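Local coordinates for paenibacillus xanthan lyase (Paenibacillus, PDB 6F2P), which cleaves the polysaccharide xanthan as a polysaccharide lyase, probably by the beta-elimination chemistry general to such enzymes, at residues 835-839 with 840-844; 981-985 with 986-990. All blocks are in the same frame, centred on the assembly; numbering follows the deposited sequence.

Interaction 1: residues 835-839 with 840-844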
ATOM      1  N   GLN A 835     -33.621  -6.603  10.396  1.00 23.19           N
ATOM      2  CA  GLN A 835     -33.049  -6.764  11.728  1.00 23.59           C
ATOM      3  C   GLN A 835     -31.737  -5.999  11.802  1.00 27.03           C
ATOM      4  O   GLN A 835     -30.824  -6.252  11.019  1.00 34.44           O
ATOM      5  CB  GLN A 835     -32.781  -8.241  12.034  1.00 25.96           C
ATOM      6  CG  GLN A 835     -31.938  -8.475  13.288  1.00 25.32           C
ATOM      7  CD  GLN A 835     -32.762  -8.338  14.556  1.00 38.97           C
ATOM      8  OE1 GLN A 835     -33.811  -8.972  14.687  1.00 36.61           O
ATOM      9  NE2 GLN A 835     -32.303  -7.494  15.489  1.00 35.02           N
ATOM     10  N   LEU A 836     -31.641  -5.064  12.737  1.00 27.58           N
ATOM     11  CA  LEU A 836     -30.413  -4.305  12.926  1.00 25.52           C
ATOM     12  C   LEU A 836     -29.441  -5.040  13.844  1.00 29.18           C
ATOM     13  O   LEU A 836     -29.834  -5.598  14.872  1.00 32.49           O
ATOM     14  CB  LEU A 836     -30.720  -2.932  13.517  1.00 25.05           C
ATOM     15  CG  LEU A 836     -29.510  -2.110  13.963  1.00 22.67           C
ATOM     16  CD1 LEU A 836     -28.759  -1.551  12.756  1.00 21.70           C
ATOM     17  CD2 LEU A 836     -29.934  -1.001  14.897  1.00 22.28           C
ATOM     18  N   SER A 837     -28.171  -5.049  13.457  1.00 26.01           N
ATOM     19  CA  SER A 837     -27.115  -5.532  14.330  1.00 25.03           C
ATOM     20  C   SER A 837     -26.009  -4.489  14.363  1.00 25.34           C
ATOM     21  O   SER A 837     -25.832  -3.734  13.409  1.00 24.55           O
ATOM     22  CB  SER A 837     -26.565  -6.885  13.859  1.00 27.22           C
ATOM     23  OG  SER A 837     -25.921  -6.793  12.597  1.00 26.83           O
ATOM     24  N   ILE A 838     -25.281  -4.428  15.471  1.00 23.27           N
ATOM     25  CA  ILE A 838     -24.133  -3.546  15.568  1.00 22.65           C
ATOM     26  C   ILE A 838     -22.966  -4.389  16.018  1.00 25.99           C
ATOM     27  O   ILE A 838     -23.051  -5.081  17.031  1.00 27.21           O
ATOM     28  CB  ILE A 838     -24.362  -2.403  16.579  1.00 29.05           C
ATOM     29  CG1 ILE A 838     -25.505  -1.500  16.117  1.00 27.42           C
ATOM     30  CG2 ILE A 838     -23.096  -1.586  16.759  1.00 22.76           C
ATOM     31  CD1 ILE A 838     -25.957  -0.507  17.158  1.00 23.10           C
ATOM     32  N   ASN A 839     -21.881  -4.347  15.253  1.00 29.26           N
ATOM     33  CA  ASN A 839     -20.676  -5.097  15.588  1.00 29.39           C
ATOM     34  C   ASN A 839     -20.913  -6.589  15.836  1.00 29.45           C
ATOM     35  O   ASN A 839     -20.208  -7.209  16.634  1.00 32.96           O
ATOM     36  CB  ASN A 839     -19.968  -4.459  16.787  1.00 23.30           C
ATOM     37  CG  ASN A 839     -19.171  -3.232  16.401  1.00 27.35           C
ATOM     38  OD1 ASN A 839     -19.450  -2.585  15.390  1.00 29.59           O
ATOM     39  ND2 ASN A 839     -18.155  -2.918  17.192  1.00 26.35           N
ATOM     40  N   GLY A 840     -21.910  -7.156  15.156  1.00 26.98           N
ATOM     41  CA  GLY A 840     -22.195  -8.577  15.256  1.00 29.53           C
ATOM     42  C   GLY A 840     -23.254  -8.942  16.284  1.00 35.27           C
ATOM     43  O   GLY A 840     -23.627 -10.109  16.419  1.00 34.73           O
ATOM     44  N   THR A 841     -23.735  -7.938  17.011  1.00 32.09           N
ATOM     45  CA  THR A 841     -24.766  -8.120  18.023  1.00 29.23           C
ATOM     46  C   THR A 841     -26.082  -7.555  17.503  1.00 32.45           C
ATOM     47  O   THR A 841     -26.155  -6.371  17.171  1.00 36.69           O
ATOM     48  CB  THR A 841     -24.397  -7.349  19.311  1.00 33.70           C
ATOM     49  OG1 THR A 841     -23.122  -7.785  19.797  1.00 25.48           O
ATOM     50  CG2 THR A 841     -25.457  -7.535  20.389  1.00 29.33           C
ATOM     51  N   ASN A 842     -27.123  -8.379  17.422  1.00 33.05           N
ATOM     52  CA  ASN A 842     -28.435  -7.860  17.048  1.00 34.15           C
ATOM     53  C   ASN A 842     -28.896  -6.827  18.065  1.00 36.70           C
ATOM     54  O   ASN A 842     -28.580  -6.933  19.250  1.00 37.11           O
ATOM     55  CB  ASN A 842     -29.472  -8.974  16.943  1.00 27.32           C
ATOM     56  CG  ASN A 842     -29.349  -9.768  15.665  1.00 37.23           C
ATOM     57  OD1 ASN A 842     -30.010 -10.788  15.495  1.00 43.69           O
ATOM     58  ND2 ASN A 842     -28.497  -9.311  14.759  1.00 45.54           N
ATOM     59  N   VAL A 843     -29.619  -5.818  17.597  1.00 34.82           N
ATOM     60  CA  VAL A 843     -30.198  -4.823  18.488  1.00 27.66           C
ATOM     61  C   VAL A 843     -31.700  -4.791  18.284  1.00 32.86           C
ATOM     62  O   VAL A 843     -32.177  -4.496  17.183  1.00 35.13           O
ATOM     63  CB  VAL A 843     -29.638  -3.419  18.226  1.00 29.50           C
ATOM     64  CG1 VAL A 843     -30.434  -2.382  19.012  1.00 31.13           C
ATOM     65  CG2 VAL A 843     -28.164  -3.358  18.592  1.00 26.14           C
ATOM     66  N   GLY A 844     -32.442  -5.102  19.341  1.00 28.21           N
ATOM     67  CA  GLY A 844     -33.889  -5.146  19.270  1.00 24.44           C
ATOM     68  C   GLY A 844     -34.410  -6.318  18.464  1.00 27.13           C
ATOM     69  O   GLY A 844     -33.650  -7.213  18.092  1.00 35.69           O
TER
HETATM   70  O   HOH W   1     -33.597  -4.701  14.814  1.00 32.67           O
HETATM   71  O   HOH W   2     -22.831  -6.266  12.511  1.00 30.99           O

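Interaction 2: residues 981-985 with 986-990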
ATOM      1  N   ASP A 981     -35.571  23.858  48.405  1.00 33.83           N
ATOM      2  CA  ASP A 981     -35.161  24.724  47.304  1.00 37.36           C
ATOM      3  C   ASP A 981     -34.649  23.909  46.132  1.00 37.82           C
ATOM      4  O   ASP A 981     -33.955  22.913  46.315  1.00 41.10           O
ATOM      5  CB  ASP A 981     -34.068  25.698  47.744  1.00 33.69           C
ATOM      6  CG  ASP A 981     -34.554  26.687  48.767  1.00 41.51           C
ATOM      7  OD1 ASP A 981     -35.768  26.985  48.771  1.00 41.72           O
ATOM      8  OD2 ASP A 981     -33.723  27.162  49.569  1.00 51.24           O
ATOM      9  N   VAL A 982     -34.998  24.335  44.926  1.00 32.18           N
ATOM     10  CA  VAL A 982     -34.411  23.772  43.725  1.00 33.41           C
ATOM     11  C   VAL A 982     -33.790  24.907  42.924  1.00 33.17           C
ATOM     12  O   VAL A 982     -34.501  25.700  42.308  1.00 32.82           O
ATOM     13  CB  VAL A 982     -35.458  23.040  42.870  1.00 32.44           C
ATOM     14  CG1 VAL A 982     -34.828  22.536  41.586  1.00 26.69           C
ATOM     15  CG2 VAL A 982     -36.074  21.895  43.656  1.00 33.14           C
ATOM     16  N   THR A 983     -32.466  25.006  42.961  1.00 35.34           N
ATOM     17  CA  THR A 983     -31.771  26.024  42.183  1.00 33.82           C
ATOM     18  C   THR A 983     -31.410  25.448  40.823  1.00 33.61           C
ATOM     19  O   THR A 983     -30.635  24.508  40.727  1.00 35.03           O
ATOM     20  CB  THR A 983     -30.497  26.526  42.888  1.00 33.31           C
ATOM     21  OG1 THR A 983     -30.779  26.800  44.267  1.00 33.94           O
ATOM     22  CG2 THR A 983     -29.981  27.788  42.216  1.00 30.13           C
ATOM     23  N   HIS A 984     -31.990  26.015  39.775  1.00 34.72           N
ATOM     24  CA  HIS A 984     -31.798  25.514  38.424  1.00 34.08           C
ATOM     25  C   HIS A 984     -31.314  26.640  37.516  1.00 36.15           C
ATOM     26  O   HIS A 984     -30.973  27.730  37.983  1.00 39.00           O
ATOM     27  CB  HIS A 984     -33.124  24.974  37.896  1.00 35.63           C
ATOM     28  CG  HIS A 984     -34.235  25.966  37.972  1.00 38.36           C
ATOM     29  ND1 HIS A 984     -34.576  26.791  36.917  1.00 37.33           N
ATOM     30  CD2 HIS A 984     -35.063  26.309  38.989  1.00 37.46           C
ATOM     31  CE1 HIS A 984     -35.568  27.577  37.276  1.00 45.51           C
ATOM     32  NE2 HIS A 984     -35.884  27.304  38.536  1.00 40.07           N
ATOM     33  N   SER A 985     -31.292  26.373  36.215  1.00 34.70           N
ATOM     34  CA  SER A 985     -30.948  27.399  35.244  1.00 39.24           C
ATOM     35  C   SER A 985     -32.102  28.394  35.121  1.00 37.54           C
ATOM     36  O   SER A 985     -33.222  28.032  34.742  1.00 34.92           O
ATOM     37  CB  SER A 985     -30.623  26.769  33.884  1.00 37.71           C
ATOM     38  OG  SER A 985     -30.269  27.746  32.921  1.00 35.29           O
ATOM     39  N   GLY A 986     -31.827  29.646  35.463  1.00 32.32           N
ATOM     40  CA  GLY A 986     -32.824  30.689  35.337  1.00 42.03           C
ATOM     41  C   GLY A 986     -33.317  31.225  36.667  1.00 42.58           C
ATOM     42  O   GLY A 986     -33.925  32.295  36.721  1.00 46.70           O
ATOM     43  N   GLY A 987     -33.059  30.482  37.738  1.00 38.24           N
ATOM     44  CA  GLY A 987     -33.464  30.904  39.065  1.00 37.35           C
ATOM     45  C   GLY A 987     -33.673  29.763  40.042  1.00 39.84           C
ATOM     46  O   GLY A 987     -33.277  28.628  39.785  1.00 39.89           O
ATOM     47  N   THR A 988     -34.304  30.076  41.169  1.00 40.41           N
ATOM     48  CA  THR A 988     -34.537  29.105  42.231  1.00 37.38           C
ATOM     49  C   THR A 988     -36.028  28.970  42.529  1.00 36.21           C
ATOM     50  O   THR A 988     -36.748  29.966  42.583  1.00 37.01           O
ATOM     51  CB  THR A 988     -33.809  29.522  43.531  1.00 37.75           C
ATOM     52  OG1 THR A 988     -32.403  29.640  43.282  1.00 35.27           O
ATOM     53  CG2 THR A 988     -34.043  28.503  44.638  1.00 35.45           C
ATOM     54  N   ALA A 989     -36.488  27.737  42.718  1.00 33.72           N
ATOM     55  CA  ALA A 989     -37.863  27.489  43.136  1.00 34.04           C
ATOM     56  C   ALA A 989     -37.906  26.987  44.581  1.00 33.83           C
ATOM     57  O   ALA A 989     -36.956  26.371  45.060  1.00 31.19           O
ATOM     58  CB  ALA A 989     -38.532  26.490  42.208  1.00 26.35           C
ATOM     59  N   THR A 990     -39.007  27.267  45.272  1.00 30.12           N
ATOM     60  CA  THR A 990     -39.215  26.772  46.627  1.00 28.48           C
ATOM     61  C   THR A 990     -40.593  26.133  46.760  1.00 29.57           C
ATOM     62  O   THR A 990     -41.588  26.688  46.301  1.00 30.23           O
ATOM     63  CB  THR A 990     -39.103  27.897  47.670  1.00 33.07           C
ATOM     64  OG1 THR A 990     -37.787  28.460  47.625  1.00 35.85           O
ATOM     65  CG2 THR A 990     -39.375  27.363  49.072  1.00 30.34           C
TER

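Interaction 1: residues 835-839 with 840-844
Leu836 O is gripped by two N-H groups that reach it from opposite faces of its carbonyl plane. Val843 N, across the ladder, gives the shorter and nearly straight bond at 2.7 Å, and Gln835 NE2, from the preceding residue, adds a second at 3.2 Å. The same amide nitrogen also donates to Gly844 O at 2.9 Å, standing well above that carbonyl's plane while the acceptor stays in the plane of the Gln835 amide. With CG anti to the backbone N (chi1 169°) and the chain bent at chi2, the glutamine folds across to the partner strand, where its amide stacks on that of Asn842, the two planes 17° apart. Glutamine suits this place because one NH2 can serve two carbonyls. These residues form a beta hairpin with a two-residue loop, closed by a type I' turn from Ile838 to Thr841, with Ile838 N bonded to Thr841 O at 2.7 Å and Thr841 N returning a bond to Ile838 O. Asn839 takes the positive phi required at position i+1 of the turn, and its OD1 takes a hydrogen bond from Leu874 N of the adjoining strand. At Gly840 a side chain would collide with the carbonyl of Asn839. On the apolar side, Val843 CG2 lies 3.9 Å from Ile838 CD1, and Tyr865 of strand 857-867 touches both residues. A water bridges Ser837 OG and Gly840 N.

Interaction 2: residues 981-985 with 986-990
Asp981 meets Thr990 at a non-hydrogen-bonded pair, the two side chains alongside and pointing the same way. Thr990 OG1 donates to Asp981 OD1 at 2.8 Å, on the anti side of the carboxylate, and the same oxygen also forms a salt bridge with Arg1021. Val982 follows with a reciprocal backbone pair: its N reaches Ala989 O at 2.8 Å, and its O receives Ala989 N. The small methyl of Ala989 and the branched Val982 share a face of the sheet, both touching Tyr1008. Thr983 turns to the face of Asp981 and crosses Thr988, their OG1 atoms 3.4 Å apart in a weak hydrogen bond; beta-branched threonines suit these extended positions. At His984 the type II turn of this beta hairpin begins. The CG of His984 sits between the backbone N and the carbonyl carbon (chi1 54°), which swings the imidazole over Gly987 O, 3.0 Å from its plane, while ND1 donates to Ser985 O at 2.8 Å. Replacing His984 by an alanine is likely to leave Ser985 O without this donor and Tyr1008 without its stacked ring. Gly986 and Gly987 adopt backbone angles that would jam a side chain against the preceding carbonyl. Gly987 O is bonded by His984 N at 2.9 Å and covered by its ring, so backbone and side chain together fix the turn, while farther along a carboxylate, its charge probably balanced by Arg1021, links the strands through Thr990.

How the interactions relate
Along the chain from the N terminus, interaction 1 comes first, where strand 832-838 turns back into strand 841-848; interaction 2 closes later, between strands 978-984 and 987-993. The two are in series, neither nested nor crossed, and each closes only a tight turn between sequence neighbours. Each hairpin occupies the same place in its own five-stranded antiparallel sheet: the first strand pairs inward, with 871-882 or 1017-1021, and the second forms an edge. Interaction 2 lies in the Golvesin C-terminal domain. Their centres are 42 Å apart and they do not touch, so they shape separate beta-rich parts of the C-terminal region.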